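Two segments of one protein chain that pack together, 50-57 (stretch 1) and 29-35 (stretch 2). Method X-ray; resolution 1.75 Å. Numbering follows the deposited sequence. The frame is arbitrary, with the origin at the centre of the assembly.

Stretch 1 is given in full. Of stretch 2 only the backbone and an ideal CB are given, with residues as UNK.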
# COMPACT_ATOMS: atom_id res chain seq x y z
N PHE A 50 14.89 14.85 -19.78
CA PHE A 50 14.11 13.87 -19.02
C PHE A 50 14.63 12.45 -19.15
O PHE A 50 15.59 12.17 -19.86
CB PHE A 50 12.69 13.87 -19.57
CG PHE A 50 12.61 13.48 -21.03
CD1 PHE A 50 12.93 14.40 -22.02
CD2 PHE A 50 12.30 12.17 -21.40
CE1 PHE A 50 12.94 14.02 -23.37
CE2 PHE A 50 12.30 11.78 -22.74
CZ PHE A 50 12.62 12.71 -23.73
N PHE A 51 13.97 11.55 -18.42
CA PHE A 51 14.24 10.12 -18.50
C PHE A 51 12.96 9.43 -18.08
O PHE A 51 12.15 9.98 -17.33
CB PHE A 51 15.44 9.65 -17.66
CG PHE A 51 15.36 9.95 -16.19
CD1 PHE A 51 16.02 11.04 -15.66
CD2 PHE A 51 14.70 9.08 -15.33
CE1 PHE A 51 16.05 11.27 -14.28
CE2 PHE A 51 14.71 9.29 -13.95
CZ PHE A 51 15.39 10.38 -13.42
N ASP A 52 12.76 8.23 -18.60
CA ASP A 52 11.56 7.47 -18.33
C ASP A 52 11.81 6.15 -17.65
O ASP A 52 12.75 5.42 -17.99
CB ASP A 52 10.81 7.23 -19.63
CG ASP A 52 10.31 8.52 -20.25
OD1 ASP A 52 9.45 9.18 -19.62
OD2 ASP A 52 10.77 8.88 -21.35
N LEU A 53 10.95 5.83 -16.69
CA LEU A 53 11.03 4.57 -15.96
C LEU A 53 9.87 3.71 -16.43
O LEU A 53 8.76 4.21 -16.65
CB LEU A 53 10.93 4.83 -14.46
CG LEU A 53 11.95 5.83 -13.89
CD1 LEU A 53 11.72 6.03 -12.40
CD2 LEU A 53 13.35 5.32 -14.15
N THR A 54 10.12 2.42 -16.61
CA THR A 54 9.08 1.50 -17.05
C THR A 54 8.99 0.30 -16.13
O THR A 54 9.86 -0.57 -16.14
CB THR A 54 9.35 1.00 -18.48
OG1 THR A 54 9.53 2.12 -19.36
CG2 THR A 54 8.18 0.15 -18.98
N LEU A 55 7.92 0.24 -15.34
CA LEU A 55 7.71 -0.87 -14.43
C LEU A 55 7.47 -2.12 -15.27
O LEU A 55 6.84 -2.07 -16.33
CB LEU A 55 6.53 -0.57 -13.51
CG LEU A 55 6.81 0.54 -12.49
CD1 LEU A 55 5.50 1.06 -11.90
CD2 LEU A 55 7.74 0.02 -11.39
N PRO A 56 7.96 -3.28 -14.80
CA PRO A 56 7.81 -4.55 -15.52
C PRO A 56 6.41 -5.13 -15.54
O PRO A 56 5.55 -4.74 -14.74
CB PRO A 56 8.80 -5.46 -14.80
CG PRO A 56 8.63 -5.00 -13.37
CD PRO A 56 8.59 -3.49 -13.49
N SER A 57 6.18 -6.06 -16.45
CA SER A 57 4.88 -6.71 -16.54
C SER A 57 4.93 -7.84 -17.54
O SER A 57 5.84 -7.90 -18.36
CB SER A 57 3.83 -5.70 -17.01
OG SER A 57 4.10 -5.31 -18.35
N UNK A 29 8.95 -1.57 -3.79
CA UNK A 29 9.76 -0.36 -3.86
C UNK A 29 10.96 -0.38 -4.80
O UNK A 29 11.69 -1.37 -4.88
CB UNK A 29 10.26 -0.04 -2.45
N UNK A 30 11.15 0.74 -5.48
CA UNK A 30 12.26 0.90 -6.40
C UNK A 30 13.05 2.12 -5.95
O UNK A 30 12.47 3.19 -5.73
CB UNK A 30 11.78 1.04 -7.85
N UNK A 31 14.35 1.95 -5.78
CA UNK A 31 15.21 3.05 -5.38
C UNK A 31 16.17 3.33 -6.52
O UNK A 31 16.80 2.42 -7.05
CB UNK A 31 15.96 2.73 -4.09
N UNK A 32 16.27 4.60 -6.90
CA UNK A 32 17.13 4.99 -8.01
C UNK A 32 17.89 6.27 -7.69
O UNK A 32 17.35 7.21 -7.11
CB UNK A 32 16.30 5.17 -9.29
N UNK A 33 19.16 6.31 -8.07
CA UNK A 33 19.99 7.47 -7.85
C UNK A 33 20.64 7.86 -9.18
O UNK A 33 20.95 6.99 -9.99
CB UNK A 33 21.04 7.20 -6.77
N UNK A 34 20.82 9.15 -9.39
CA UNK A 34 21.46 9.62 -10.62
C UNK A 34 22.28 10.88 -10.37
O UNK A 34 22.20 11.49 -9.29
CB UNK A 34 20.41 9.89 -11.70
N UNK A 35 23.08 11.26 -11.35
CA UNK A 35 23.89 12.46 -11.22
C UNK A 35 24.26 12.96 -12.61
O UNK A 35 23.90 12.34 -13.61
CB UNK A 35 25.14 12.19 -10.38

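The two strands run nearly antiparallel, at 156° between their N-to-C directions, but their axes come no closer than 11.3 Å. That is too far for backbone hydrogen bonds, so whatever joins them must be built from side chains, and in stretch 2 alternate positions do the work.

Position 29 has extended backbone angles, and nothing of stretch 1 lies within 5.5 Å of its ideal CB. Many side chains would do as far as stretch 1 is concerned. The residue is Glu29.

At position 30 CA-to-CB points toward stretch 1, and the ideal CB lies 5.5 Å from CD2 of Leu55. Beyond it lie the CD2 methyl of Leu55 and, farther off, the ring of Pro56, an apolar surface with no side-chain donor or acceptor. Leucine could meet the methyl; a longer methionine or an aromatic residue could also approach the proline. The deposited residue is Phe30, with chi1 in the m well. Its CE2 lies 3.4 Å from CD2 of Leu55, and its CZ lies 4.4 Å from CD of Pro56, so one flat ring touches two neighbouring residues.

Position 31 has no part of stretch 1 near its ideal CB; stretch 1 does not choose between polar and apolar residues here. It is Asn31.

Position 32 points toward stretch 1 again, but its ideal CB has nothing within 5.5 Å. Leu53 and Phe51 offer a methyl and an aromatic ring across the gap, so a side chain of some length is needed and an apolar one fits: leucine, isoleucine or methionine, while alanine would stop short. It is Leu32, with chi1 t and chi2 p. Its CD2 reaches 3.6 Å from CD2 of Leu53 and 4.2 Å from CE2 of Phe51, placing one methyl against both.

Position 33 is out of reach of stretch 1, which therefore gives no ground for choosing among side chains. It is Ala33.

At position 34 CA-to-CB points toward stretch 1, with the ideal CB 5.3 Å from CE1 of Phe51. The neighbour is an aromatic ring, against which a large aliphatic or another aromatic side chain would pack well. The residue is Phe34, chi1 p. The edge of Phe51 meets its face: the centroids are 5.1 Å apart, the planes are at 69°, and CZ of Phe51 lies 3.8 Å from CE2 of Phe34. Such an arrangement sets the slightly positive ring hydrogens of one ring against the electron-rich face of the other.

Position 35 is unconstrained by stretch 1, and small or polar residues are among those possible. It is Ser35.

Stretch 2 (29-35) EFNLAFS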
# COMPACT_ATOMS: atom_id res chain seq x y z
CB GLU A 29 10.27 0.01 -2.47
CG GLU A 29 9.19 0.19 -1.43
CD GLU A 29 9.77 0.16 -0.03
OE1 GLU A 29 10.76 0.87 0.22
OE2 GLU A 29 9.23 -0.59 0.81
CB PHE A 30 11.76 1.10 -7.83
CG PHE A 30 11.16 -0.13 -8.43
CD1 PHE A 30 11.96 -1.06 -9.09
CD2 PHE A 30 9.80 -0.39 -8.31
CE1 PHE A 30 11.42 -2.22 -9.62
CE2 PHE A 30 9.25 -1.55 -8.84
CZ PHE A 30 10.06 -2.47 -9.50
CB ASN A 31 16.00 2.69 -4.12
CG ASN A 31 17.05 3.72 -3.79
OD1 ASN A 31 16.74 4.81 -3.32
ND2 ASN A 31 18.31 3.39 -4.05
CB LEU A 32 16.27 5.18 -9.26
CG LEU A 32 16.93 5.56 -10.59
CD1 LEU A 32 17.74 4.38 -11.12
CD2 LEU A 32 15.84 5.96 -11.59
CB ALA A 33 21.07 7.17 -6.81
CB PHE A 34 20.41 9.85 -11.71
CG PHE A 34 19.40 10.92 -11.39
CD1 PHE A 34 19.63 12.24 -11.77
CD2 PHE A 34 18.23 10.60 -10.71
CE1 PHE A 34 18.70 13.23 -11.47
CE2 PHE A 34 17.30 11.59 -10.41
CZ PHE A 34 17.53 12.90 -10.79
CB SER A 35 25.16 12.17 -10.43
OG SER A 35 25.97 11.21 -11.11
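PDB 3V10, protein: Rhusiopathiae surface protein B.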